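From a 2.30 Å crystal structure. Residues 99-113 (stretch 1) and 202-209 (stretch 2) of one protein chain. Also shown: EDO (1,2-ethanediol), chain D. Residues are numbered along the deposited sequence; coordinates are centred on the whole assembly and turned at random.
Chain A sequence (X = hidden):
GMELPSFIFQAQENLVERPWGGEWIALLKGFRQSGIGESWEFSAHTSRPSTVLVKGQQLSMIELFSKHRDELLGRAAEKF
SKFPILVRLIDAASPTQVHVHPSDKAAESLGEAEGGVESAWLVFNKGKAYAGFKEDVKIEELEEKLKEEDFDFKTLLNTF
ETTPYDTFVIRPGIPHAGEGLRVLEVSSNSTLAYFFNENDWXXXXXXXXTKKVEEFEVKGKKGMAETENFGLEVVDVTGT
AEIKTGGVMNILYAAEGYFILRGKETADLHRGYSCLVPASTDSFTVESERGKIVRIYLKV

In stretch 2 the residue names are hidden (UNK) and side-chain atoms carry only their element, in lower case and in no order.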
ATOM      1  N   HIS A  99      -0.509  12.092 -10.519  1.00 26.24           N
ATOM      2  CA  HIS A  99      -1.670  12.320  -9.682  1.00 26.02           C
ATOM      3  C   HIS A  99      -1.211  12.770  -8.299  1.00 26.10           C
ATOM      4  O   HIS A  99      -0.013  12.809  -8.018  1.00 26.45           O
ATOM      5  CB  HIS A  99      -2.570  11.073  -9.627  1.00 25.84           C
ATOM      6  CG  HIS A  99      -1.844   9.804  -9.300  1.00 26.17           C
ATOM      7  ND1 HIS A  99      -0.979   9.186 -10.183  1.00 26.01           N
ATOM      8  CD2 HIS A  99      -1.889   9.010  -8.203  1.00 26.75           C
ATOM      9  CE1 HIS A  99      -0.496   8.088  -9.631  1.00 25.47           C
ATOM     10  NE2 HIS A  99      -1.034   7.955  -8.431  1.00 26.33           N
ATOM     11  N   VAL A 100      -2.171  13.128  -7.457  1.00 25.94           N
ATOM     12  CA  VAL A 100      -1.919  13.725  -6.167  1.00 26.13           C
ATOM     13  C   VAL A 100      -3.086  13.366  -5.245  1.00 26.41           C
ATOM     14  O   VAL A 100      -4.224  13.231  -5.693  1.00 26.21           O
ATOM     15  CB  VAL A 100      -1.722  15.301  -6.286  1.00 26.68           C
ATOM     16  CG1 VAL A 100      -2.943  15.992  -6.899  1.00 25.00           C
ATOM     17  CG2 VAL A 100      -1.362  15.936  -4.931  1.00 26.37           C
ATOM     18  N   HIS A 101      -2.787  13.204  -3.962  1.00 26.70           N
ATOM     19  CA  HIS A 101      -3.785  12.876  -2.952  1.00 27.06           C
ATOM     20  C   HIS A 101      -4.066  14.081  -2.058  1.00 26.36           C
ATOM     21  O   HIS A 101      -3.148  14.845  -1.747  1.00 26.27           O
ATOM     22  CB  HIS A 101      -3.294  11.724  -2.080  1.00 27.81           C
ATOM     23  CG  HIS A 101      -2.985  10.477  -2.846  1.00 31.62           C
ATOM     24  ND1 HIS A 101      -3.897   9.873  -3.687  1.00 34.63           N
ATOM     25  CD2 HIS A 101      -1.874   9.704  -2.879  1.00 34.88           C
ATOM     26  CE1 HIS A 101      -3.354   8.795  -4.223  1.00 35.46           C
ATOM     27  NE2 HIS A 101      -2.130   8.666  -3.744  1.00 37.07           N
ATOM     28  N   PRO A 102      -5.332  14.235  -1.620  1.00 25.78           N
ATOM     29  CA  PRO A 102      -5.668  15.255  -0.631  1.00 25.42           C
ATOM     30  C   PRO A 102      -5.312  14.818   0.806  1.00 25.61           C
ATOM     31  O   PRO A 102      -5.264  13.619   1.103  1.00 25.39           O
ATOM     32  CB  PRO A 102      -7.190  15.372  -0.771  1.00 25.15           C
ATOM     33  CG  PRO A 102      -7.619  13.987  -1.143  1.00 25.44           C
ATOM     34  CD  PRO A 102      -6.513  13.435  -2.017  1.00 24.97           C
ATOM     35  N   SER A 103      -5.068  15.790   1.682  1.00 25.80           N
ATOM     36  CA  SER A 103      -5.030  15.541   3.125  1.00 26.54           C
ATOM     37  C   SER A 103      -6.449  15.306   3.654  1.00 27.03           C
ATOM     38  O   SER A 103      -7.429  15.513   2.933  1.00 27.14           O
ATOM     39  CB  SER A 103      -4.411  16.737   3.838  1.00 25.96           C
ATOM     40  OG  SER A 103      -5.182  17.906   3.604  1.00 26.71           O
ATOM     41  N   ASP A 104      -6.557  14.876   4.907  1.00 27.63           N
ATOM     42  CA  ASP A 104      -7.844  14.785   5.604  1.00 28.70           C
ATOM     43  C   ASP A 104      -8.597  16.100   5.565  1.00 28.59           C
ATOM     44  O   ASP A 104      -9.795  16.134   5.323  1.00 28.74           O
ATOM     45  CB  ASP A 104      -7.639  14.385   7.072  1.00 29.02           C
ATOM     46  CG  ASP A 104      -7.350  12.907   7.241  1.00 32.03           C
ATOM     47  OD1 ASP A 104      -7.523  12.128   6.267  1.00 33.80           O
ATOM     48  OD2 ASP A 104      -6.938  12.521   8.359  1.00 37.39           O
ATOM     49  N   LYS A 105      -7.869  17.177   5.817  1.00 28.63           N
ATOM     50  CA  LYS A 105      -8.402  18.524   5.817  1.00 28.70           C
ATOM     51  C   LYS A 105      -8.933  18.926   4.430  1.00 27.76           C
ATOM     52  O   LYS A 105     -10.036  19.472   4.319  1.00 27.43           O
ATOM     53  CB  LYS A 105      -7.292  19.470   6.273  1.00 29.26           C
ATOM     54  CG  LYS A 105      -7.718  20.852   6.703  1.00 33.06           C
ATOM     55  CD  LYS A 105      -6.589  21.512   7.530  1.00 38.53           C
ATOM     56  CE  LYS A 105      -6.934  22.950   7.952  1.00 41.38           C
ATOM     57  NZ  LYS A 105      -7.146  23.852   6.770  1.00 42.06           N
ATOM     58  N   ALA A 106      -8.142  18.663   3.387  1.00 26.62           N
ATOM     59  CA  ALA A 106      -8.522  18.992   2.014  1.00 25.62           C
ATOM     60  C   ALA A 106      -9.705  18.142   1.546  1.00 25.27           C
ATOM     61  O   ALA A 106     -10.616  18.660   0.918  1.00 25.17           O
ATOM     62  CB  ALA A 106      -7.337  18.837   1.065  1.00 25.30           C
ATOM     63  N   ALA A 107      -9.691  16.846   1.859  1.00 25.06           N
ATOM     64  CA  ALA A 107     -10.771  15.941   1.471  1.00 25.29           C
ATOM     65  C   ALA A 107     -12.105  16.385   2.105  1.00 25.88           C
ATOM     66  O   ALA A 107     -13.155  16.387   1.445  1.00 25.26           O
ATOM     67  CB  ALA A 107     -10.432  14.499   1.854  1.00 24.64           C
ATOM     68  N   GLU A 108     -12.034  16.789   3.373  1.00 26.23           N
ATOM     69  CA  GLU A 108     -13.184  17.290   4.119  1.00 27.78           C
ATOM     70  C   GLU A 108     -13.728  18.596   3.522  1.00 26.51           C
ATOM     71  O   GLU A 108     -14.943  18.781   3.381  1.00 25.94           O
ATOM     72  CB  GLU A 108     -12.809  17.467   5.599  1.00 27.23           C
ATOM     73  CG  GLU A 108     -13.856  18.199   6.428  1.00 30.70           C
ATOM     74  CD  GLU A 108     -13.434  18.355   7.884  1.00 32.06           C
ATOM     75  OE1 GLU A 108     -13.461  19.495   8.400  1.00 37.61           O
ATOM     76  OE2 GLU A 108     -13.060  17.338   8.510  1.00 38.11           O
ATOM     77  N   SER A 109     -12.803  19.483   3.171  1.00 25.87           N
ATOM     78  CA  SER A 109     -13.101  20.766   2.546  1.00 25.38           C
ATOM     79  C   SER A 109     -13.709  20.604   1.134  1.00 24.78           C
ATOM     80  O   SER A 109     -14.585  21.377   0.717  1.00 24.73           O
ATOM     81  CB  SER A 109     -11.809  21.579   2.482  1.00 25.01           C
ATOM     82  OG  SER A 109     -12.004  22.752   1.745  1.00 27.54           O
ATOM     83  N   LEU A 110     -13.230  19.599   0.409  1.00 24.26           N
ATOM     84  CA  LEU A 110     -13.778  19.226  -0.904  1.00 23.86           C
ATOM     85  C   LEU A 110     -15.103  18.460  -0.804  1.00 23.24           C
ATOM     86  O   LEU A 110     -15.757  18.235  -1.819  1.00 22.87           O
ATOM     87  CB  LEU A 110     -12.754  18.386  -1.690  1.00 23.62           C
ATOM     88  CG  LEU A 110     -11.529  19.132  -2.233  1.00 24.32           C
ATOM     89  CD1 LEU A 110     -10.471  18.176  -2.819  1.00 23.45           C
ATOM     90  CD2 LEU A 110     -11.955  20.157  -3.260  1.00 23.96           C
ATOM     91  N   GLY A 111     -15.473  18.049   0.410  1.00 23.11           N
ATOM     92  CA  GLY A 111     -16.702  17.291   0.660  1.00 23.14           C
ATOM     93  C   GLY A 111     -16.691  15.838   0.189  1.00 23.77           C
ATOM     94  O   GLY A 111     -17.739  15.263  -0.122  1.00 23.49           O
ATOM     95  N   GLU A 112     -15.520  15.224   0.153  1.00 24.48           N
ATOM     96  CA  GLU A 112     -15.426  13.824  -0.255  1.00 26.20           C
ATOM     97  C   GLU A 112     -16.029  12.912   0.818  1.00 27.47           C
ATOM     98  O   GLU A 112     -16.039  13.263   2.006  1.00 28.07           O
ATOM     99  CB  GLU A 112     -13.966  13.448  -0.523  1.00 25.88           C
ATOM    100  CG  GLU A 112     -13.327  14.218  -1.686  1.00 25.81           C
ATOM    101  CD  GLU A 112     -13.751  13.709  -3.081  1.00 27.40           C
ATOM    102  OE1 GLU A 112     -14.668  12.852  -3.201  1.00 24.95           O
ATOM    103  OE2 GLU A 112     -13.137  14.166  -4.071  1.00 28.62           O
ATOM    104  N   ALA A 113     -16.568  11.772   0.403  1.00 28.60           N
ATOM    105  CA  ALA A 113     -17.024  10.758   1.353  1.00 30.01           C
ATOM    106  C   ALA A 113     -15.816  10.010   1.945  1.00 31.09           C
ATOM    107  O   ALA A 113     -15.858   9.577   3.088  1.00 31.49           O
ATOM    108  CB  ALA A 113     -18.000   9.789   0.696  1.00 29.57           C
ATOM    109  N   UNK A 202      -9.717  20.976 -11.248  1.00 27.15           N
ATOM    110  CA  UNK A 202     -10.221  21.806 -10.147  1.00 28.51           C
ATOM    111  C   UNK A 202      -9.818  21.266  -8.776  1.00 28.31           C
ATOM    112  O   UNK A 202      -9.555  22.050  -7.872  1.00 28.16           O
ATOM    113  o   UNK A 202     -10.976  24.818 -12.127  1.00 41.48           O
ATOM    114  c   UNK A 202     -11.738  21.989 -10.215  1.00 28.82           C
ATOM    115  c   UNK A 202     -12.204  22.906 -11.339  1.00 33.45           C
ATOM    116  o   UNK A 202     -11.992  24.998 -10.167  1.00 42.25           O
ATOM    117  c   UNK A 202     -11.686  24.343 -11.199  1.00 39.87           C
ATOM    118  N   UNK A 203      -9.774  19.935  -8.640  1.00 28.23           N
ATOM    119  CA  UNK A 203      -9.356  19.277  -7.411  1.00 28.33           C
ATOM    120  C   UNK A 203      -7.842  19.356  -7.243  1.00 27.70           C
ATOM    121  O   UNK A 203      -7.363  19.625  -6.153  1.00 27.77           O
ATOM    122  c   UNK A 203     -12.185  18.085  -6.552  1.00 32.99           C
ATOM    123  c   UNK A 203     -11.279  17.518  -7.619  1.00 30.48           C
ATOM    124  c   UNK A 203      -9.797  17.802  -7.367  1.00 29.08           C
ATOM    125  n   UNK A 203     -14.041  16.485  -6.008  1.00 39.52           N
ATOM    126  c   UNK A 203     -13.657  17.702  -6.805  1.00 34.62           C
ATOM    127  N   UNK A 204      -7.104  19.098  -8.321  1.00 26.99           N
ATOM    128  CA  UNK A 204      -5.646  19.227  -8.340  1.00 26.53           C
ATOM    129  C   UNK A 204      -5.205  20.601  -7.820  1.00 27.10           C
ATOM    130  O   UNK A 204      -4.334  20.685  -6.956  1.00 27.16           O
ATOM    131  c   UNK A 204      -5.053  18.983  -9.768  1.00 26.22           C
ATOM    132  c   UNK A 204      -5.277  17.538 -10.210  1.00 24.72           C
ATOM    133  c   UNK A 204      -3.568  19.330  -9.814  1.00 24.42           C
ATOM    134  N   UNK A 205      -5.818  21.667  -8.333  1.00 27.40           N
ATOM    135  CA  UNK A 205      -5.458  23.035  -7.948  1.00 28.38           C
ATOM    136  C   UNK A 205      -5.592  23.289  -6.445  1.00 28.09           C
ATOM    137  O   UNK A 205      -4.791  24.000  -5.854  1.00 27.71           O
ATOM    138  c   UNK A 205      -6.594  25.442 -10.792  1.00 34.39           C
ATOM    139  c   UNK A 205      -8.114  25.350 -10.835  1.00 37.14           C
ATOM    140  c   UNK A 205      -6.310  24.051  -8.709  1.00 28.49           C
ATOM    141  n   UNK A 205      -8.746  26.462 -11.627  1.00 39.57           N
ATOM    142  c   UNK A 205      -5.968  24.175 -10.181  1.00 31.35           C
ATOM    143  N   UNK A 206      -6.605  22.691  -5.840  1.00 28.56           N
ATOM    144  CA  UNK A 206      -6.857  22.843  -4.412  1.00 29.37           C
ATOM    145  C   UNK A 206      -5.922  22.066  -3.469  1.00 29.25           C
ATOM    146  O   UNK A 206      -5.802  22.419  -2.296  1.00 29.20           O
ATOM    147  c   UNK A 206      -9.246  23.605  -4.651  1.00 32.77           C
ATOM    148  c   UNK A 206     -10.691  23.228  -4.483  1.00 38.03           C
ATOM    149  c   UNK A 206     -11.620  24.350  -4.934  1.00 41.41           C
ATOM    150  c   UNK A 206      -8.315  22.498  -4.132  1.00 29.80           C
ATOM    151  n   UNK A 206     -12.989  23.775  -5.156  1.00 44.27           N
ATOM    152  N   UNK A 207      -5.259  21.021  -3.967  1.00 28.88           N
ATOM    153  CA  UNK A 207      -4.479  20.147  -3.080  1.00 28.82           C
ATOM    154  C   UNK A 207      -2.999  20.064  -3.448  1.00 28.42           C
ATOM    155  O   UNK A 207      -2.189  19.641  -2.635  1.00 28.84           O
ATOM    156  c   UNK A 207      -5.089  18.704  -2.976  1.00 29.02           C
ATOM    157  c   UNK A 207      -6.592  18.769  -2.708  1.00 29.02           C
ATOM    158  c   UNK A 207      -4.816  17.889  -4.237  1.00 29.02           C
ATOM    159  N   UNK A 208      -2.653  20.470  -4.666  1.00 28.34           N
ATOM    160  CA  UNK A 208      -1.304  20.265  -5.195  1.00 27.61           C
ATOM    161  C   UNK A 208      -0.240  21.143  -4.524  1.00 28.25           C
ATOM    162  O   UNK A 208      -0.390  22.373  -4.437  1.00 27.90           O
ATOM    163  c   UNK A 208       0.079  20.265  -7.410  1.00 26.09           C
ATOM    164  c   UNK A 208       0.569  18.813  -7.268  1.00 22.96           C
ATOM    165  c   UNK A 208      -1.275  20.463  -6.716  1.00 27.17           C
ATOM    166  c   UNK A 208       0.012  20.706  -8.873  1.00 25.79           C
ATOM    167  N   UNK A 209       0.825  20.493  -4.049  1.00 28.59           N
ATOM    168  CA  UNK A 209       2.039  21.189  -3.616  1.00 28.77           C
ATOM    169  C   UNK A 209       2.857  21.562  -4.858  1.00 29.06           C
ATOM    170  O   UNK A 209       3.426  20.692  -5.527  1.00 29.06           O
ATOM    171  o   UNK A 209       4.444  22.105  -2.425  1.00 29.62           O
ATOM    172  c   UNK A 209       4.044  21.012  -2.016  1.00 28.71           C
ATOM    173  c   UNK A 209       2.843  20.297  -2.656  1.00 28.72           C
ATOM    174  n   UNK A 209       4.632  20.372  -1.013  1.00 28.26           N
TER
HETATM  175  C1  EDO D 801      -3.460  11.767   6.413  1.00 53.99           C
HETATM  176  O1  EDO D 801      -4.443  10.773   6.095  1.00 54.55           O
HETATM  177  C2  EDO D 801      -3.656  12.935   5.464  1.00 51.99           C
HETATM  178  O2  EDO D 801      -3.847  14.138   6.218  1.00 52.11           O

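Position 202 carries three side-chain carbons in a row, the third bearing two oxygens, the pattern of a carboxylate. No atom of this side chain comes within 7 Å of stretch 1, and the residue is Glu202.

At position 203 four carbons run in a row and end in a nitrogen. The CA-to-CB bond points toward stretch 1; the third carbon beyond CA lies against Leu110 and the nitrogen reaches the carboxylate of Glu112. This is Lys203. Its NZ stands 3.2 Å from Glu112 OE2, a salt bridge whose hydrogen bond is weak, while its CD packs 3.9 Å from Leu110 CD2.

Position 204 has three side-chain carbons, one at CB carrying two others. Branching at CB without oxygen identifies Val204. It is buried, its CA-to-CB bond lies sideways to stretch 1, and its one contact there is CG2 at 4.3 Å from Val100 CG1.

Position 205 again shows four carbons in a row with a terminal nitrogen, but it lies out of reach of stretch 1. It is Lys205, and it turns instead to its own helix: NZ forms a salt bridge of 2.8 Å with Glu202 OE2.

The same atom pattern recurs at position 206, here with its CA-to-CB bond toward stretch 1 and its aliphatic part over Leu110. The residue is Lys206. Its CD approaches Leu110 CD2 to 3.5 Å.

Position 207 bears three carbons branched at CB, set among Val100, Pro102, Ala106 and Leu110. This is Val207. Its CG2 lies 3.8 Å from Val100 CG1, whereas its CG1 is 3.8 Å from Ala106 CB, 3.9 Å from Leu110 CD1 and 4.0 Å from Pro102 CB.

At position 208 four carbons fork at the second, as in leucine. The CA-to-CB bond points sideways, yet the end of the chain comes nearer to stretch 1: CD1 of Leu208 is 4.2 Å from Val100 CG2.

Position 209 has two carbons, the second carrying one oxygen and one nitrogen, a carboxamide. Asn209 makes no contact with stretch 1.

The contact, which buries 445 Å² in all, is chiefly apolar. Val207 fits between the strand residue Val100 and the helical Ala106, and so bridges the two parts of stretch 1. Ser103 caps that helix, its OG accepting from Ala106 N at 3.1 Å. Near the other end, Leu110 packs against the aliphatic portions of Lys203 and Lys206, and the salt bridge to Glu112 adds a polar link beside this packing.

Stretch 2 202-209: EKVKKVLN
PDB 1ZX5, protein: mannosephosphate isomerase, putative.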